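Local structure of flavin adenine dinucleotide synthase (Saccharomyces cerevisiae, 2WSI) at residues F106-E111 / L131-R136; F58-G63 / N118-T123. The protein catalyses the transfer of an adenylyl group from ATP to FMN, forming FAD and releasing diphosphate in the final step of FAD biosynthesis. One frame throughout, in Å; residues are numbered along the deposited sequence.

Contact 1: residues F106-E111 / L131-R136; sequences FIDQEE and LYESQR. With FAD (flavin-adenine dinucleotide), chain C.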
ATOM      1  N   PHE A 106       3.079   8.519  -9.255  1.00  7.23           N
ATOM      2  CA  PHE A 106       1.950   7.690  -9.643  1.00 12.52           C
ATOM      3  C   PHE A 106       1.942   7.613 -11.151  1.00 13.78           C
ATOM      4  O   PHE A 106       1.877   8.644 -11.824  1.00 14.21           O
ATOM      5  CB  PHE A 106       0.622   8.301  -9.179  1.00 12.59           C
ATOM      6  CG  PHE A 106      -0.604   7.566  -9.705  1.00 13.15           C
ATOM      7  CD1 PHE A 106      -0.650   6.173  -9.717  1.00 13.57           C
ATOM      8  CD2 PHE A 106      -1.705   8.273 -10.178  1.00 20.59           C
ATOM      9  CE1 PHE A 106      -1.767   5.497 -10.182  1.00 20.36           C
ATOM     10  CE2 PHE A 106      -2.840   7.597 -10.664  1.00 19.88           C
ATOM     11  CZ  PHE A 106      -2.862   6.213 -10.660  1.00 20.84           C
ATOM     12  N   ILE A 107       2.003   6.404 -11.697  1.00 16.95           N
ATOM     13  CA  ILE A 107       1.908   6.287 -13.144  1.00 16.89           C
ATOM     14  C   ILE A 107       0.448   6.074 -13.501  1.00 22.01           C
ATOM     15  O   ILE A 107      -0.135   5.035 -13.180  1.00 14.50           O
ATOM     16  CB  ILE A 107       2.810   5.188 -13.711  1.00 19.56           C
ATOM     17  CG1 ILE A 107       4.259   5.377 -13.230  1.00 13.26           C
ATOM     18  CG2 ILE A 107       2.744   5.200 -15.253  1.00 21.56           C
ATOM     19  CD1 ILE A 107       4.862   6.781 -13.564  1.00 13.64           C
ATOM     20  N   ASP A 108      -0.152   7.093 -14.114  1.00 18.16           N
ATOM     21  CA  ASP A 108      -1.541   7.026 -14.544  1.00 16.55           C
ATOM     22  C   ASP A 108      -1.598   6.527 -15.981  1.00 26.06           C
ATOM     23  O   ASP A 108      -0.839   6.988 -16.830  1.00 28.89           O
ATOM     24  CB  ASP A 108      -2.181   8.408 -14.454  1.00 22.80           C
ATOM     25  CG  ASP A 108      -3.696   8.364 -14.533  1.00 30.67           C
ATOM     26  OD1 ASP A 108      -4.286   7.315 -14.211  1.00 27.39           O
ATOM     27  OD2 ASP A 108      -4.302   9.394 -14.902  1.00 27.99           O
ATOM     28  N   GLN A 109      -2.512   5.600 -16.260  1.00 22.51           N
ATOM     29  CA  GLN A 109      -2.602   4.982 -17.581  1.00 28.93           C
ATOM     30  C   GLN A 109      -4.030   5.073 -18.123  1.00 26.43           C
ATOM     31  O   GLN A 109      -4.953   5.400 -17.384  1.00 26.07           O
ATOM     32  CB  GLN A 109      -2.111   3.539 -17.490  1.00 24.81           C
ATOM     33  CG  GLN A 109      -0.792   3.445 -16.702  1.00 26.23           C
ATOM     34  CD  GLN A 109      -0.312   2.011 -16.489  1.00 36.06           C
ATOM     35  OE1 GLN A 109      -0.799   1.298 -15.607  1.00 39.21           O
ATOM     36  NE2 GLN A 109       0.657   1.590 -17.291  1.00 33.09           N
ATOM     37  N   GLU A 110      -4.218   4.799 -19.412  1.00 37.57           N
ATOM     38  CA  GLU A 110      -5.548   4.936 -20.011  1.00 33.80           C
ATOM     39  C   GLU A 110      -6.516   3.947 -19.384  1.00 22.48           C
ATOM     40  O   GLU A 110      -7.703   4.245 -19.228  1.00 28.28           O
ATOM     41  CB  GLU A 110      -5.522   4.745 -21.535  1.00 33.83           C
ATOM     42  CG  GLU A 110      -5.273   6.030 -22.332  1.00 42.44           C
ATOM     43  CD  GLU A 110      -6.475   6.981 -22.354  1.00 51.68           C
ATOM     44  OE1 GLU A 110      -7.610   6.562 -22.014  1.00 46.66           O
ATOM     45  OE2 GLU A 110      -6.276   8.160 -22.725  1.00 54.17           O
ATOM     46  N   GLU A 111      -6.013   2.778 -19.009  1.00 20.15           N
ATOM     47  CA  GLU A 111      -6.879   1.743 -18.446  1.00 26.42           C
ATOM     48  C   GLU A 111      -7.027   1.824 -16.922  1.00 28.24           C
ATOM     49  O   GLU A 111      -7.562   0.916 -16.302  1.00 18.20           O
ATOM     50  CB  GLU A 111      -6.367   0.361 -18.864  1.00 31.38           C
ATOM     51  CG  GLU A 111      -6.407   0.176 -20.379  1.00 35.09           C
ATOM     52  CD  GLU A 111      -7.787   0.457 -20.956  1.00 44.34           C
ATOM     53  OE1 GLU A 111      -8.778  -0.136 -20.469  1.00 48.37           O
ATOM     54  OE2 GLU A 111      -7.888   1.277 -21.891  1.00 47.92           O
ATOM     55  N   LEU A 131       2.609  14.784  -5.357  1.00 12.05           N
ATOM     56  CA  LEU A 131       2.402  13.772  -6.374  1.00 16.23           C
ATOM     57  C   LEU A 131       2.880  14.176  -7.758  1.00 18.78           C
ATOM     58  O   LEU A 131       2.383  15.141  -8.342  1.00 20.00           O
ATOM     59  CB  LEU A 131       0.914  13.450  -6.425  1.00 21.20           C
ATOM     60  CG  LEU A 131       0.538  12.241  -7.269  1.00 23.89           C
ATOM     61  CD1 LEU A 131       0.934  10.950  -6.510  1.00 19.18           C
ATOM     62  CD2 LEU A 131      -0.932  12.288  -7.536  1.00 21.52           C
ATOM     63  N   TYR A 132       3.852  13.448  -8.286  1.00 15.52           N
ATOM     64  CA  TYR A 132       4.071  13.447  -9.723  1.00 17.84           C
ATOM     65  C   TYR A 132       3.114  12.422 -10.292  1.00 21.15           C
ATOM     66  O   TYR A 132       3.146  11.254  -9.874  1.00 16.60           O
ATOM     67  CB  TYR A 132       5.493  13.031 -10.046  1.00 18.31           C
ATOM     68  CG  TYR A 132       5.755  12.750 -11.511  1.00 20.79           C
ATOM     69  CD1 TYR A 132       6.155  13.760 -12.383  1.00 23.84           C
ATOM     70  CD2 TYR A 132       5.644  11.455 -12.017  1.00 26.45           C
ATOM     71  CE1 TYR A 132       6.422  13.478 -13.739  1.00 27.70           C
ATOM     72  CE2 TYR A 132       5.910  11.162 -13.349  1.00 26.56           C
ATOM     73  CZ  TYR A 132       6.299  12.165 -14.202  1.00 29.91           C
ATOM     74  OH  TYR A 132       6.561  11.827 -15.514  1.00 25.88           O
ATOM     75  N   GLU A 133       2.256  12.843 -11.221  1.00 18.95           N
ATOM     76  CA  GLU A 133       1.402  11.903 -11.959  1.00 16.52           C
ATOM     77  C   GLU A 133       1.659  11.982 -13.467  1.00 27.72           C
ATOM     78  O   GLU A 133       1.422  13.020 -14.089  1.00 22.68           O
ATOM     79  CB  GLU A 133      -0.085  12.182 -11.685  1.00 20.18           C
ATOM     80  CG  GLU A 133      -1.015  11.258 -12.493  1.00 20.89           C
ATOM     81  CD  GLU A 133      -2.493  11.395 -12.130  1.00 35.47           C
ATOM     82  OE1 GLU A 133      -2.861  12.334 -11.397  1.00 33.84           O
ATOM     83  OE2 GLU A 133      -3.301  10.561 -12.595  1.00 37.32           O
ATOM     84  N   SER A 134       2.126  10.886 -14.051  1.00 20.10           N
ATOM     85  CA  SER A 134       2.322  10.803 -15.495  1.00 29.03           C
ATOM     86  C   SER A 134       1.019  11.126 -16.220  1.00 25.57           C
ATOM     87  O   SER A 134      -0.053  11.063 -15.639  1.00 23.50           O
ATOM     88  CB  SER A 134       2.787   9.405 -15.897  1.00 24.09           C
ATOM     89  OG  SER A 134       1.732   8.479 -15.773  1.00 19.51           O
ATOM     90  N   GLN A 135       1.130  11.453 -17.496  1.00 28.03           N
ATOM     91  CA  GLN A 135      -0.019  11.806 -18.322  1.00 34.24           C
ATOM     92  C   GLN A 135      -0.557  10.529 -18.968  1.00 28.29           C
ATOM     93  O   GLN A 135       0.205   9.788 -19.586  1.00 34.88           O
ATOM     94  CB  GLN A 135       0.405  12.809 -19.402  1.00 41.44           C
ATOM     95  CG  GLN A 135       1.470  13.814 -18.950  1.00 45.98           C
ATOM     96  CD  GLN A 135       2.911  13.334 -19.186  1.00 56.72           C
ATOM     97  OE1 GLN A 135       3.428  12.439 -18.484  1.00 40.12           O
ATOM     98  NE2 GLN A 135       3.576  13.951 -20.167  1.00 58.42           N
ATOM     99  N   ARG A 136      -1.848  10.241 -18.821  1.00 32.32           N
ATOM    100  CA  ARG A 136      -2.342   8.918 -19.246  1.00 35.50           C
ATOM    101  C   ARG A 136      -2.163   8.696 -20.740  1.00 43.50           C
ATOM    102  O   ARG A 136      -1.698   7.632 -21.164  1.00 40.76           O
ATOM    103  CB  ARG A 136      -3.804   8.673 -18.844  1.00 28.49           C
ATOM    104  CG  ARG A 136      -4.825   9.542 -19.551  1.00 42.20           C
ATOM    105  CD  ARG A 136      -6.161   9.494 -18.821  1.00 46.46           C
ATOM    106  NE  ARG A 136      -6.236  10.506 -17.774  1.00 41.64           N
ATOM    107  CZ  ARG A 136      -6.781  11.712 -17.929  1.00 60.06           C
ATOM    108  NH1 ARG A 136      -7.315  12.065 -19.097  1.00 60.31           N
ATOM    109  NH2 ARG A 136      -6.798  12.573 -16.915  1.00 49.69           N
TER
HETATM  110  PA  FAD C2762       2.372  -4.249  -9.241  1.00 25.11           P
HETATM  111  O1A FAD C2762       0.899  -4.341  -9.536  1.00 25.55           O
HETATM  112  O2A FAD C2762       3.143  -3.829 -10.462  1.00 38.25           O
HETATM  113  O5B FAD C2762       2.715  -3.320  -7.957  1.00 20.66           O
HETATM  114  C5B FAD C2762       3.990  -3.447  -7.354  1.00 16.98           C
HETATM  115  C4B FAD C2762       4.403  -2.082  -6.795  1.00 15.06           C
HETATM  116  O4B FAD C2762       4.839  -1.257  -7.843  1.00 19.87           O
HETATM  117  C3B FAD C2762       3.235  -1.358  -6.153  1.00 16.45           C
HETATM  118  O3B FAD C2762       3.106  -1.685  -4.792  1.00 14.93           O
HETATM  119  C2B FAD C2762       3.624   0.096  -6.349  1.00 12.69           C
HETATM  120  O2B FAD C2762       4.509   0.513  -5.331  1.00 16.97           O
HETATM  121  C1B FAD C2762       4.359   0.062  -7.663  1.00 16.42           C
HETATM  122  N9A FAD C2762       3.402   0.370  -8.738  1.00 18.03           N
HETATM  123  C8A FAD C2762       2.686  -0.501  -9.519  1.00 23.63           C
HETATM  124  N7A FAD C2762       1.936   0.215 -10.400  1.00 14.64           N
HETATM  125  C5A FAD C2762       2.162   1.533 -10.157  1.00 19.71           C
HETATM  126  C6A FAD C2762       1.669   2.689 -10.726  1.00 15.26           C
HETATM  127  N6A FAD C2762       0.787   2.675 -11.742  1.00 15.88           N
HETATM  128  N1A FAD C2762       2.131   3.885 -10.260  1.00 13.01           N
HETATM  129  C2A FAD C2762       3.055   3.970  -9.239  1.00 15.73           C
HETATM  130  N3A FAD C2762       3.514   2.815  -8.648  1.00 15.74           N
HETATM  131  C4A FAD C2762       3.088   1.628  -9.133  1.00 16.27           C
HETATM  132  N1  FAD C2762      10.979  -5.408 -12.963  1.00 23.68           N
HETATM  133  C2  FAD C2762      12.169  -5.953 -13.370  1.00 23.88           C
HETATM  134  O2  FAD C2762      12.192  -7.062 -13.905  1.00 30.53           O
HETATM  135  N3  FAD C2762      13.341  -5.262 -13.187  1.00 26.86           N
HETATM  136  C4  FAD C2762      13.338  -4.016 -12.599  1.00 28.00           C
HETATM  137  O4  FAD C2762      14.430  -3.456 -12.456  1.00 24.47           O
HETATM  138  C4X FAD C2762      12.127  -3.453 -12.183  1.00 18.42           C
HETATM  139  N5  FAD C2762      12.073  -2.199 -11.582  1.00 21.16           N
HETATM  140  C5X FAD C2762      10.868  -1.665 -11.169  1.00 18.24           C
HETATM  141  C6  FAD C2762      10.803  -0.408 -10.565  1.00 16.27           C
HETATM  142  C7  FAD C2762       9.566   0.121 -10.186  1.00 14.18           C
HETATM  143  C7M FAD C2762       9.461   1.475  -9.546  1.00 16.31           C
HETATM  144  C8  FAD C2762       8.409  -0.619 -10.396  1.00 21.91           C
HETATM  145  C8M FAD C2762       7.076  -0.078  -9.971  1.00 21.95           C
HETATM  146  C9  FAD C2762       8.480  -1.868 -10.985  1.00 21.88           C
HETATM  147  C9A FAD C2762       9.695  -2.390 -11.382  1.00 23.12           C
HETATM  148  N10 FAD C2762       9.733  -3.632 -11.983  1.00 24.68           N
HETATM  149  C10 FAD C2762      10.947  -4.170 -12.360  1.00 24.87           C
HETATM  150  C1' FAD C2762       8.459  -4.410 -12.171  1.00 26.69           C
HETATM  151  C2' FAD C2762       8.166  -5.272 -10.923  1.00 21.38           C
HETATM  152  O2' FAD C2762       9.256  -6.068 -10.521  1.00 25.97           O
HETATM  153  C3' FAD C2762       6.946  -6.172 -11.096  1.00 28.60           C
HETATM  154  O3' FAD C2762       7.260  -7.212 -11.989  1.00 25.46           O
HETATM  155  C4' FAD C2762       5.760  -5.382 -11.616  1.00 29.94           C
HETATM  156  O4' FAD C2762       5.599  -4.196 -10.866  1.00 26.79           O
HETATM  157  C5' FAD C2762       4.476  -6.203 -11.495  1.00 27.30           C
HETATM  158  O5' FAD C2762       4.458  -6.853 -10.238  1.00 38.05           O
HETATM  159  P   FAD C2762       3.097  -6.956  -9.380  1.00 34.15           P
HETATM  160  O1P FAD C2762       1.928  -7.157 -10.316  1.00 31.74           O
HETATM  161  O2P FAD C2762       3.242  -8.003  -8.299  1.00 31.53           O
HETATM  162  O3P FAD C2762       2.904  -5.591  -8.578  1.00 31.54           O
HETATM  163  O   HOH W   1       1.507   7.863 -18.467  1.00 29.22           O
HETATM  164  O   HOH W   2      -2.809  11.680 -16.100  1.00 36.92           O
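F106 and E133 pair as a parallel bridge between strands 102-106 and 129-133. Backbone bonds hold it: F106 N donates to Y132 O at 2.8 Å, and F106 O accepts from S134 N. One step on, a side chain takes over. With chi1 at 72°, S134 OG lies between its own N and carbonyl carbon and accepts from D108 N (2.9 Å). A serine suits this place, its hydroxyl also donating to a water that links D108 O and Q135 O.

The apolar pair is F106 CB against L131 CD1, at 3.8 Å.

The extended chain of E133 runs alongside the F106 ring and carries its carboxylate past it, to where charges gather. D108 OD2 lies 2.8 Å from E133 OE2, acceptor against acceptor. R136 NE makes only a long salt bridge (3.6 Å) to D108 OD2, and a second water donates to D108 OD2 and S134 O.

The I107 backbone reads adenine: I107 N donates to FAD N1A (2.9 Å, 170°), and FAD N6A donates to I107 O (2.9 Å). Its isoleucine side chain packs on helix 144-154.

This donor-acceptor pair matches adenine and would mismatch guanine, while the two adjacent carboxylates probably raise each other's proton affinity.

Contact 2: residues F58-G63 / N118-T123; sequences FSYNGG and NFVLET. With FAD (flavin-adenine dinucleotide), chain C.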
ATOM      1  N   PHE A  58       8.433   7.799  -3.423  1.00 11.86           N
ATOM      2  CA  PHE A  58       7.569   6.675  -3.060  1.00  7.53           C
ATOM      3  C   PHE A  58       6.648   6.372  -4.252  1.00 12.39           C
ATOM      4  O   PHE A  58       5.885   7.254  -4.695  1.00  8.13           O
ATOM      5  CB  PHE A  58       6.738   7.070  -1.824  1.00  8.99           C
ATOM      6  CG  PHE A  58       6.039   5.915  -1.180  1.00  8.90           C
ATOM      7  CD1 PHE A  58       6.559   5.336  -0.045  1.00 11.20           C
ATOM      8  CD2 PHE A  58       4.875   5.399  -1.731  1.00  8.63           C
ATOM      9  CE1 PHE A  58       5.938   4.228   0.546  1.00 11.06           C
ATOM     10  CE2 PHE A  58       4.245   4.286  -1.163  1.00 11.92           C
ATOM     11  CZ  PHE A  58       4.772   3.700  -0.030  1.00 13.96           C
ATOM     12  N   SER A  59       6.724   5.156  -4.813  1.00 12.52           N
ATOM     13  CA  SER A  59       5.784   4.809  -5.891  1.00  8.87           C
ATOM     14  C   SER A  59       4.461   4.343  -5.297  1.00 15.08           C
ATOM     15  O   SER A  59       4.377   3.335  -4.595  1.00 10.71           O
ATOM     16  CB  SER A  59       6.342   3.784  -6.900  1.00 14.44           C
ATOM     17  OG  SER A  59       6.701   2.562  -6.274  1.00 19.78           O
ATOM     18  N   TYR A  60       3.420   5.097  -5.593  1.00  9.18           N
ATOM     19  CA  TYR A  60       2.128   4.882  -4.966  1.00  9.29           C
ATOM     20  C   TYR A  60       1.048   4.774  -6.047  1.00 14.17           C
ATOM     21  O   TYR A  60       0.956   5.639  -6.921  1.00  8.06           O
ATOM     22  CB  TYR A  60       1.827   6.071  -4.068  1.00  7.75           C
ATOM     23  CG  TYR A  60       0.516   5.985  -3.322  1.00 10.76           C
ATOM     24  CD1 TYR A  60       0.292   4.966  -2.394  1.00  9.56           C
ATOM     25  CD2 TYR A  60      -0.494   6.935  -3.519  1.00 12.65           C
ATOM     26  CE1 TYR A  60      -0.897   4.881  -1.694  1.00  9.98           C
ATOM     27  CE2 TYR A  60      -1.681   6.860  -2.826  1.00  9.21           C
ATOM     28  CZ  TYR A  60      -1.883   5.822  -1.907  1.00 12.43           C
ATOM     29  OH  TYR A  60      -3.036   5.698  -1.173  1.00  8.53           O
ATOM     30  N   ASN A  61       0.207   3.747  -5.960  1.00 12.57           N
ATOM     31  CA  ASN A  61      -0.880   3.566  -6.935  1.00 12.41           C
ATOM     32  C   ASN A  61      -2.221   3.330  -6.228  1.00 13.17           C
ATOM     33  O   ASN A  61      -3.205   2.950  -6.866  1.00 12.44           O
ATOM     34  CB  ASN A  61      -0.591   2.403  -7.894  1.00 13.06           C
ATOM     35  CG  ASN A  61      -0.499   1.055  -7.167  1.00 19.04           C
ATOM     36  OD1 ASN A  61      -0.675   0.969  -5.951  1.00 13.63           O
ATOM     37  ND2 ASN A  61      -0.214  -0.001  -7.921  1.00 21.55           N
ATOM     38  N   GLY A  62      -2.265   3.606  -4.923  1.00 10.17           N
ATOM     39  CA  GLY A  62      -3.515   3.529  -4.182  1.00 10.15           C
ATOM     40  C   GLY A  62      -3.953   2.106  -3.844  1.00 10.11           C
ATOM     41  O   GLY A  62      -4.973   1.915  -3.172  1.00 11.58           O
ATOM     42  N   GLY A  63      -3.195   1.104  -4.284  1.00  7.35           N
ATOM     43  CA  GLY A  63      -3.557  -0.282  -3.959  1.00 10.87           C
ATOM     44  C   GLY A  63      -3.283  -0.619  -2.485  1.00 10.89           C
ATOM     45  O   GLY A  63      -2.628   0.151  -1.764  1.00  7.40           O
ATOM     46  N   ASN A 118      -9.315   8.490  -8.289  1.00 11.92           N
ATOM     47  CA  ASN A 118      -9.914   9.366  -7.280  1.00 17.21           C
ATOM     48  C   ASN A 118      -9.351   9.087  -5.881  1.00 15.15           C
ATOM     49  O   ASN A 118      -9.081  10.004  -5.114  1.00 12.18           O
ATOM     50  CB  ASN A 118     -11.437   9.240  -7.271  1.00 13.65           C
ATOM     51  CG  ASN A 118     -12.091   9.939  -8.457  1.00 21.76           C
ATOM     52  OD1 ASN A 118     -11.529  10.864  -9.029  1.00 28.27           O
ATOM     53  ND2 ASN A 118     -13.271   9.486  -8.832  1.00 21.13           N
ATOM     54  N   PHE A 119      -9.174   7.810  -5.568  1.00  8.88           N
ATOM     55  CA  PHE A 119      -8.577   7.402  -4.302  1.00 12.16           C
ATOM     56  C   PHE A 119      -7.131   7.895  -4.160  1.00 10.19           C
ATOM     57  O   PHE A 119      -6.704   8.305  -3.076  1.00  9.67           O
ATOM     58  CB  PHE A 119      -8.607   5.867  -4.178  1.00 11.86           C
ATOM     59  CG  PHE A 119      -8.155   5.378  -2.835  1.00 11.07           C
ATOM     60  CD1 PHE A 119      -8.938   5.591  -1.705  1.00 10.02           C
ATOM     61  CD2 PHE A 119      -6.949   4.721  -2.696  1.00 10.46           C
ATOM     62  CE1 PHE A 119      -8.526   5.133  -0.473  1.00 12.71           C
ATOM     63  CE2 PHE A 119      -6.537   4.280  -1.465  1.00 12.17           C
ATOM     64  CZ  PHE A 119      -7.323   4.481  -0.356  1.00 11.76           C
ATOM     65  N   VAL A 120      -6.365   7.839  -5.243  1.00 10.95           N
ATOM     66  CA  VAL A 120      -4.984   8.328  -5.193  1.00 12.91           C
ATOM     67  C   VAL A 120      -4.948   9.810  -4.867  1.00 15.50           C
ATOM     68  O   VAL A 120      -4.162  10.263  -4.031  1.00  8.59           O
ATOM     69  CB  VAL A 120      -4.237   8.075  -6.527  1.00  9.49           C
ATOM     70  CG1 VAL A 120      -2.903   8.769  -6.519  1.00 13.62           C
ATOM     71  CG2 VAL A 120      -4.048   6.540  -6.748  1.00 12.30           C
ATOM     72  N   LEU A 121      -5.798  10.577  -5.540  1.00 11.07           N
ATOM     73  CA  LEU A 121      -5.884  12.024  -5.285  1.00 13.66           C
ATOM     74  C   LEU A 121      -6.319  12.313  -3.839  1.00 14.52           C
ATOM     75  O   LEU A 121      -5.707  13.125  -3.167  1.00 12.67           O
ATOM     76  CB  LEU A 121      -6.860  12.687  -6.272  1.00 16.12           C
ATOM     77  CG  LEU A 121      -6.520  12.625  -7.767  1.00 20.39           C
ATOM     78  CD1 LEU A 121      -7.522  13.504  -8.576  1.00 25.24           C
ATOM     79  CD2 LEU A 121      -5.103  13.055  -8.090  1.00 27.36           C
ATOM     80  N   GLU A 122      -7.372  11.652  -3.357  1.00 11.82           N
ATOM     81  CA  GLU A 122      -7.834  11.894  -1.996  1.00 12.61           C
ATOM     82  C   GLU A 122      -6.769  11.506  -0.963  1.00 12.77           C
ATOM     83  O   GLU A 122      -6.547  12.225   0.010  1.00 11.39           O
ATOM     84  CB  GLU A 122      -9.132  11.134  -1.683  1.00 14.42           C
ATOM     85  CG  GLU A 122     -10.375  11.671  -2.395  1.00 23.02           C
ATOM     86  CD  GLU A 122     -10.870  12.988  -1.783  1.00 30.54           C
ATOM     87  OE1 GLU A 122     -10.372  13.389  -0.699  1.00 22.75           O
ATOM     88  OE2 GLU A 122     -11.752  13.621  -2.394  1.00 26.57           O
ATOM     89  N   THR A 123      -6.095  10.378  -1.164  1.00  9.09           N
ATOM     90  CA  THR A 123      -5.161   9.947  -0.141  1.00  9.35           C
ATOM     91  C   THR A 123      -3.863  10.745  -0.273  1.00 12.23           C
ATOM     92  O   THR A 123      -3.129  10.901   0.701  1.00 10.81           O
ATOM     93  CB  THR A 123      -4.933   8.413  -0.129  1.00 14.09           C
ATOM     94  OG1 THR A 123      -4.471   7.968  -1.405  1.00  9.74           O
ATOM     95  CG2 THR A 123      -6.214   7.684   0.230  1.00  9.73           C
TER
HETATM   96  PA  FAD C2762       2.372  -4.249  -9.241  1.00 25.11           P
HETATM   97  O1A FAD C2762       0.899  -4.341  -9.536  1.00 25.55           O
HETATM   98  O2A FAD C2762       3.143  -3.829 -10.462  1.00 38.25           O
HETATM   99  O5B FAD C2762       2.715  -3.320  -7.957  1.00 20.66           O
HETATM  100  C5B FAD C2762       3.990  -3.447  -7.354  1.00 16.98           C
HETATM  101  C4B FAD C2762       4.403  -2.082  -6.795  1.00 15.06           C
HETATM  102  O4B FAD C2762       4.839  -1.257  -7.843  1.00 19.87           O
HETATM  103  C3B FAD C2762       3.235  -1.358  -6.153  1.00 16.45           C
HETATM  104  O3B FAD C2762       3.106  -1.685  -4.792  1.00 14.93           O
HETATM  105  C2B FAD C2762       3.624   0.096  -6.349  1.00 12.69           C
HETATM  106  O2B FAD C2762       4.509   0.513  -5.331  1.00 16.97           O
HETATM  107  C1B FAD C2762       4.359   0.062  -7.663  1.00 16.42           C
HETATM  108  N9A FAD C2762       3.402   0.370  -8.738  1.00 18.03           N
HETATM  109  C8A FAD C2762       2.686  -0.501  -9.519  1.00 23.63           C
HETATM  110  N7A FAD C2762       1.936   0.215 -10.400  1.00 14.64           N
HETATM  111  C5A FAD C2762       2.162   1.533 -10.157  1.00 19.71           C
HETATM  112  C6A FAD C2762       1.669   2.689 -10.726  1.00 15.26           C
HETATM  113  N6A FAD C2762       0.787   2.675 -11.742  1.00 15.88           N
HETATM  114  N1A FAD C2762       2.131   3.885 -10.260  1.00 13.01           N
HETATM  115  C2A FAD C2762       3.055   3.970  -9.239  1.00 15.73           C
HETATM  116  N3A FAD C2762       3.514   2.815  -8.648  1.00 15.74           N
HETATM  117  C4A FAD C2762       3.088   1.628  -9.133  1.00 16.27           C
HETATM  118  N1  FAD C2762      10.979  -5.408 -12.963  1.00 23.68           N
HETATM  119  C2  FAD C2762      12.169  -5.953 -13.370  1.00 23.88           C
HETATM  120  O2  FAD C2762      12.192  -7.062 -13.905  1.00 30.53           O
HETATM  121  N3  FAD C2762      13.341  -5.262 -13.187  1.00 26.86           N
HETATM  122  C4  FAD C2762      13.338  -4.016 -12.599  1.00 28.00           C
HETATM  123  O4  FAD C2762      14.430  -3.456 -12.456  1.00 24.47           O
HETATM  124  C4X FAD C2762      12.127  -3.453 -12.183  1.00 18.42           C
HETATM  125  N5  FAD C2762      12.073  -2.199 -11.582  1.00 21.16           N
HETATM  126  C5X FAD C2762      10.868  -1.665 -11.169  1.00 18.24           C
HETATM  127  C6  FAD C2762      10.803  -0.408 -10.565  1.00 16.27           C
HETATM  128  C7  FAD C2762       9.566   0.121 -10.186  1.00 14.18           C
HETATM  129  C7M FAD C2762       9.461   1.475  -9.546  1.00 16.31           C
HETATM  130  C8  FAD C2762       8.409  -0.619 -10.396  1.00 21.91           C
HETATM  131  C8M FAD C2762       7.076  -0.078  -9.971  1.00 21.95           C
HETATM  132  C9  FAD C2762       8.480  -1.868 -10.985  1.00 21.88           C
HETATM  133  C9A FAD C2762       9.695  -2.390 -11.382  1.00 23.12           C
HETATM  134  N10 FAD C2762       9.733  -3.632 -11.983  1.00 24.68           N
HETATM  135  C10 FAD C2762      10.947  -4.170 -12.360  1.00 24.87           C
HETATM  136  C1' FAD C2762       8.459  -4.410 -12.171  1.00 26.69           C
HETATM  137  C2' FAD C2762       8.166  -5.272 -10.923  1.00 21.38           C
HETATM  138  O2' FAD C2762       9.256  -6.068 -10.521  1.00 25.97           O
HETATM  139  C3' FAD C2762       6.946  -6.172 -11.096  1.00 28.60           C
HETATM  140  O3' FAD C2762       7.260  -7.212 -11.989  1.00 25.46           O
HETATM  141  C4' FAD C2762       5.760  -5.382 -11.616  1.00 29.94           C
HETATM  142  O4' FAD C2762       5.599  -4.196 -10.866  1.00 26.79           O
HETATM  143  C5' FAD C2762       4.476  -6.203 -11.495  1.00 27.30           C
HETATM  144  O5' FAD C2762       4.458  -6.853 -10.238  1.00 38.05           O
HETATM  145  P   FAD C2762       3.097  -6.956  -9.380  1.00 34.15           P
HETATM  146  O1P FAD C2762       1.928  -7.157 -10.316  1.00 31.74           O
HETATM  147  O2P FAD C2762       3.242  -8.003  -8.299  1.00 31.53           O
HETATM  148  O3P FAD C2762       2.904  -5.591  -8.578  1.00 31.54           O
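T123 OG1 is gripped from two directions: it accepts from Y60 OH at 2.7 Å and donates to F119 O, one turn back in its helix, at 2.8 Å. F119 O also accepts from T123 N, the two donors arriving from opposite faces of the carbonyl plane. A chi1 of 57° puts OG1 between the backbone N and carbonyl carbon of T123, and OG1 lies in the plane of the Y60 ring, at its edge. Tyrosine suits its place because its ring spans the gap to the helix and ends in a donor. A valine in place of T123 would probably leave the buried Y60 hydroxyl without this acceptor and its ring less firmly fixed.

Around the bond, carbon atoms of the helix close on the turn's backbone: V120 CG2 rests 3.7 Å from N61 O, and F119 CE2 comes to 3.3 Å from G62 O. G62 tucks in between, its N 3.6 Å above the centre of the Y60 ring. Its phi of 77° is easy for glycine, and a CB would come 3.0 Å from V120 CG2, a clash.

The strand end also serves the ligand. FAD O2B donates to S59 O at 2.9 Å, and N61 CB packs 3.6 Å from FAD C6A. The glycine-rich turn, with G63 as N-cap of the next helix, is consistent with the PP-loop of the PAPS reductase family.

Strand 56-59, bonded to strands 102-106 and 160-162, thus leads into helix 64-87; helix 114-126 lies beside the turn, with F119 against Q67 of helix 64-87.

From the N terminus, segment 58-63 comes first, where strand 56-59 gives way to helix 64-87. The chain then runs through strand 102-106 to segment 106-111, enters helix 114-126, where contact 2 closes its long loop at 118-123, and returns on strand 129-133 to close contact 1 at 131-136. The segments therefore alternate, and the loops cross. Contact 1 spans a beta-alpha-beta crossover whose helix supplies one half of contact 2. F106 joins the two directly: its CD1 packs 3.3 Å from Y60 O and its CD2 meets V120 CG1. Together they tie three neighbouring parallel strands to helix 114-126 and bring two strand ends to the adenosine half of FAD.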